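Local structure of microcin B17-processing protein McbD (Escherichia coli, 6GRI) at the interface of chains B and A and the interface of chains C and A. The protein is the YcaO-family, ATP-dependent cyclodehydratase of the McbBCD microcin B17 synthetase, which processes the inactive precursor McbA into active microcin B17. Numbering follows the deposited sequence. Chains: chain A, Microcin B17-processing protein McbD; chain B, Microcin B17-processing protein McbC; chain C, Microcin B17-processing protein McbB.

Contact 1: the interface of chains B and A. Residues chain B 12, 15, 20, 196; chain A 1, 3, 5.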
# COMPACT_ATOMS: atom_id res chain seq x y z
N THR B 12 -6.14 -22.56 3.56
CA THR B 12 -4.78 -22.02 3.39
C THR B 12 -3.97 -22.60 2.23
O THR B 12 -2.95 -22.04 1.87
CB THR B 12 -3.95 -22.11 4.69
OG1 THR B 12 -3.02 -21.03 4.72
CG2 THR B 12 -3.19 -23.45 4.81
N THR B 15 -4.08 -19.86 -0.63
CA THR B 15 -3.84 -18.49 -0.21
C THR B 15 -2.68 -17.88 -0.95
O THR B 15 -1.58 -18.41 -0.94
CB THR B 15 -3.53 -18.44 1.29
OG1 THR B 15 -4.68 -18.90 2.01
CG2 THR B 15 -3.17 -17.00 1.74
N LEU B 20 -2.54 -11.56 0.98
CA LEU B 20 -2.88 -11.58 2.40
C LEU B 20 -2.18 -10.44 3.13
O LEU B 20 -2.80 -9.71 3.89
CB LEU B 20 -2.49 -12.91 3.02
CG LEU B 20 -2.86 -13.14 4.48
CD1 LEU B 20 -4.38 -13.24 4.65
CD2 LEU B 20 -2.17 -14.40 4.98
N GLU B 196 -7.96 -15.23 5.62
CA GLU B 196 -7.65 -16.26 4.61
C GLU B 196 -8.88 -16.89 3.95
O GLU B 196 -8.85 -17.23 2.76
CB GLU B 196 -6.72 -17.33 5.19
CG GLU B 196 -5.33 -16.80 5.53
CD GLU B 196 -4.22 -17.84 5.42
OE1 GLU B 196 -4.22 -18.66 4.48
OE2 GLU B 196 -3.32 -17.83 6.29
N MET A 1 -1.00 -19.27 6.02
CA MET A 1 0.17 -18.35 6.14
C MET A 1 1.47 -18.98 5.61
O MET A 1 1.51 -20.17 5.32
CB MET A 1 0.31 -17.88 7.59
CG MET A 1 -0.55 -16.66 7.90
SD MET A 1 -0.61 -16.25 9.65
CE MET A 1 -1.38 -17.71 10.35
N ASN A 3 2.94 -19.87 2.98
CA ASN A 3 2.38 -20.13 1.64
C ASN A 3 3.40 -20.05 0.50
O ASN A 3 3.19 -19.33 -0.50
CB ASN A 3 1.19 -19.20 1.39
CG ASN A 3 0.02 -19.49 2.31
OD1 ASN A 3 -0.42 -18.61 3.06
ND2 ASN A 3 -0.49 -20.71 2.25
N TYR A 5 5.12 -21.79 -2.59
CA TYR A 5 4.78 -22.74 -3.62
C TYR A 5 5.98 -22.89 -4.54
O TYR A 5 6.71 -21.92 -4.76
CB TYR A 5 3.57 -22.25 -4.41
CG TYR A 5 2.38 -21.87 -3.54
CD1 TYR A 5 1.82 -22.79 -2.65
CD2 TYR A 5 1.83 -20.59 -3.60
CE1 TYR A 5 0.73 -22.44 -1.84
CE2 TYR A 5 0.74 -20.23 -2.81
CZ TYR A 5 0.19 -21.14 -1.94
OH TYR A 5 -0.89 -20.76 -1.17

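Contact 2: the interface of chains C and A. Residues chain C 199, 285; chain A 12, 59, 62, 67, 345-347.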
# COMPACT_ATOMS: atom_id res chain seq x y z
N ARG C 199 17.94 -33.47 -7.50
CA ARG C 199 17.03 -32.92 -6.49
C ARG C 199 15.64 -32.64 -7.06
O ARG C 199 14.64 -32.77 -6.35
CB ARG C 199 17.60 -31.65 -5.83
CG ARG C 199 18.78 -31.95 -4.92
CD ARG C 199 18.85 -31.11 -3.66
NE ARG C 199 19.64 -31.77 -2.61
CZ ARG C 199 19.19 -32.70 -1.76
NH1 ARG C 199 17.94 -33.17 -1.82
NH2 ARG C 199 20.01 -33.18 -0.84
N ILE C 285 21.49 -26.77 -3.14
CA ILE C 285 22.22 -27.61 -2.18
C ILE C 285 22.69 -28.85 -2.93
O ILE C 285 22.02 -29.27 -3.88
CB ILE C 285 21.34 -28.02 -0.97
CG1 ILE C 285 20.07 -28.74 -1.43
CG2 ILE C 285 20.98 -26.78 -0.15
CD1 ILE C 285 18.97 -28.81 -0.40
N TRP A 12 12.30 -28.02 -4.70
CA TRP A 12 11.60 -27.75 -3.46
C TRP A 12 10.16 -28.20 -3.55
O TRP A 12 9.56 -28.17 -4.64
CB TRP A 12 11.71 -26.25 -3.17
CG TRP A 12 13.14 -25.86 -3.02
CD1 TRP A 12 13.92 -25.24 -3.96
CD2 TRP A 12 13.98 -26.12 -1.90
NE1 TRP A 12 15.19 -25.08 -3.48
CE2 TRP A 12 15.26 -25.61 -2.21
CE3 TRP A 12 13.77 -26.72 -0.65
CZ2 TRP A 12 16.33 -25.69 -1.32
CZ3 TRP A 12 14.85 -26.80 0.24
CH2 TRP A 12 16.11 -26.28 -0.10
N PHE A 59 12.93 -32.59 5.55
CA PHE A 59 14.35 -32.88 5.29
C PHE A 59 14.74 -34.30 5.77
O PHE A 59 15.43 -35.03 5.05
CB PHE A 59 15.27 -31.83 5.95
CG PHE A 59 15.66 -30.69 5.04
CD1 PHE A 59 16.72 -30.82 4.17
CD2 PHE A 59 14.99 -29.48 5.09
CE1 PHE A 59 17.11 -29.77 3.35
CE2 PHE A 59 15.36 -28.43 4.27
CZ PHE A 59 16.42 -28.57 3.40
N ARG A 62 13.13 -36.98 3.40
CA ARG A 62 13.80 -36.94 2.11
C ARG A 62 15.12 -37.71 2.13
O ARG A 62 15.39 -38.49 1.22
CB ARG A 62 14.08 -35.49 1.71
CG ARG A 62 13.05 -34.88 0.78
CD ARG A 62 13.71 -33.85 -0.12
NE ARG A 62 14.84 -33.21 0.54
CZ ARG A 62 15.46 -32.13 0.09
NH1 ARG A 62 15.06 -31.53 -1.03
NH2 ARG A 62 16.48 -31.64 0.77
N GLU A 67 18.50 -40.23 -0.30
CA GLU A 67 19.86 -39.66 -0.37
C GLU A 67 20.95 -40.47 0.36
O GLU A 67 22.02 -39.93 0.68
CB GLU A 67 19.83 -38.23 0.20
CG GLU A 67 18.93 -37.26 -0.56
CD GLU A 67 18.28 -36.19 0.31
OE1 GLU A 67 18.88 -35.77 1.33
OE2 GLU A 67 17.16 -35.76 -0.06
N GLU A 345 25.24 -32.15 4.85
CA GLU A 345 25.08 -31.42 3.59
C GLU A 345 25.46 -29.98 3.87
O GLU A 345 25.36 -29.54 5.02
CB GLU A 345 23.62 -31.45 3.10
CG GLU A 345 23.17 -32.75 2.44
CD GLU A 345 21.65 -32.87 2.36
OE1 GLU A 345 20.95 -31.93 2.79
OE2 GLU A 345 21.15 -33.91 1.87
N ARG A 346 25.91 -29.25 2.85
CA ARG A 346 26.17 -27.82 2.97
C ARG A 346 24.90 -27.06 2.59
O ARG A 346 24.30 -27.31 1.55
CB ARG A 346 27.33 -27.44 2.07
CG ARG A 346 27.78 -26.00 2.23
CD ARG A 346 28.75 -25.62 1.13
NE ARG A 346 29.13 -24.21 1.21
CZ ARG A 346 29.91 -23.58 0.34
NH1 ARG A 346 30.42 -24.21 -0.72
NH2 ARG A 346 30.18 -22.29 0.53
N VAL A 347 24.49 -26.13 3.46
CA VAL A 347 23.42 -25.19 3.15
C VAL A 347 23.95 -23.79 3.42
O VAL A 347 24.16 -23.42 4.57
CB VAL A 347 22.16 -25.45 3.99
CG1 VAL A 347 21.07 -24.44 3.64
CG2 VAL A 347 21.66 -26.87 3.77

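Contact 1: the interface of chains B and A
A:Met1, A:Asn3 and A:Tyr5, at the start of the YcaO-family subunit, meet the 3-10 helix 12-14, the loop residue B:Thr15, helix 17-27 and helix 195-199 of McbC, the nitroreductase-family subunit. The backbone N of A:Met1, as modelled the first residue of the chain, donates to the B:Glu196 carboxylate, N to OE2 at 2.7 Å and on the syn side of that oxygen. The same nitrogen is 3.0 Å from the hydroxyl OG1 of B:Thr12, a hydrogen bond in which the threonine can accept. A weak bond to its own-chain A:Asn3 OD1 adds to this grip. If the terminal amine is protonated, the carboxylate would favour it electrostatically.

The other carboxylate oxygen is held from within chain B. B:Thr12 OG1 donates to B:Glu196 OE1 at 2.7 Å on the syn side, and B:Thr15 OG1 donates to it on the anti side; the two hydroxyls, both tilted out of the carboxylate plane, grip OE1 from its two sides and would limit rotation of the group.

The side chain of A:Asn3 starts with CB beside the B:Thr15 carbonyl oxygen. A:Asn3 CG, anti to the backbone carbonyl carbon (chi1 -66°), passes the B:Thr15 CB at 3.8 Å. From there the amide forks. A:Asn3 OD1 rests 3.5 Å from the methyl CG2 of B:Thr15, while A:Asn3 ND2 turns to the B:Thr12 backbone O at 2.8 Å. That bond is bent, with the acceptor 31° out of the amide plane. The amide stands 76° from the plane of the B:Glu196 carboxylate.

A:Tyr5 reaches across with its phenol OH, which donates to the B:Thr15 backbone O at 2.5 Å. The acceptor lies at the ring edge, in the ring plane, and the A:Asn3 backbone O sits over one ring face near the rim. The A:Met1 methylene CG, beside the B:Glu196 carboxylate, touches the B:Leu20 methyl CD2 at 4.0 Å, the two side chains crossing obliquely.

Contact 2: the interface of chains C and A
Helix 193-201 of chain C and the loop after its strand 279-283 meet four elements of chain A: helix 47-66, A:Glu67 just beyond it, the end of strand 339-347 and the loop carrying A:Trp12. C:Arg199 reaches in from the helix, its chain bent at chi2, and spreads its guanidinium between two carboxylates. C:Arg199 NH1 forms a salt bridge with A:Glu67 OE2 at 3.2 Å, with a nearly straight but weak hydrogen bond, the two planes 89° apart. C:Arg199 NH2 pairs with A:Glu345 OE2 at 3.0 Å as a salt bridge by charge alone, because its N-H points elsewhere.

A:Arg62 lies beneath, its guanidinium turned 21° from that of C:Arg199, with C:Arg199 NH1 over one face of the A:Arg62 guanidinium, toward its rim. A:Glu67 OE2 also pairs with A:Arg62 NE within chain A at 3.5 Å, so one carboxylate oxygen serves both arginines and would offset their like charges.

C:Ile285 supplies the apolar half of the contact. With CG1 wedged between its backbone N and carbonyl carbon (chi1 57°), its methyl CD1 comes to the edge of the A:Arg62 guanidinium, in plane and 3.9 Å from NH2. Its CG2 branch lies alongside A:Val347, 4.0 Å from CG2, and nears the A:Arg346 backbone O. On the indole side, CD1 of C:Ile285 touches the benzo-ring carbon CH2 of A:Trp12 at 3.8 Å.

The centres of the C-alpha atoms of contact 1 and contact 2 lie about 25 Å apart, and the two share no residue. Both nevertheless draw on the first dozen residues of McbD: A:Met1, A:Asn3 and A:Tyr5 serve contact 1, and A:Trp12 serves contact 2. The N-terminal segment thus runs from the McbC side toward the McbB side, while helix 47-66 and strand 339-347 take part in contact 2. McbD therefore bridges its two partners in the synthetase, whose deposited assembly holds two McbD, two McbC and four McbB chains. Whether binding at one contact influences the other cannot be read from the structure alone.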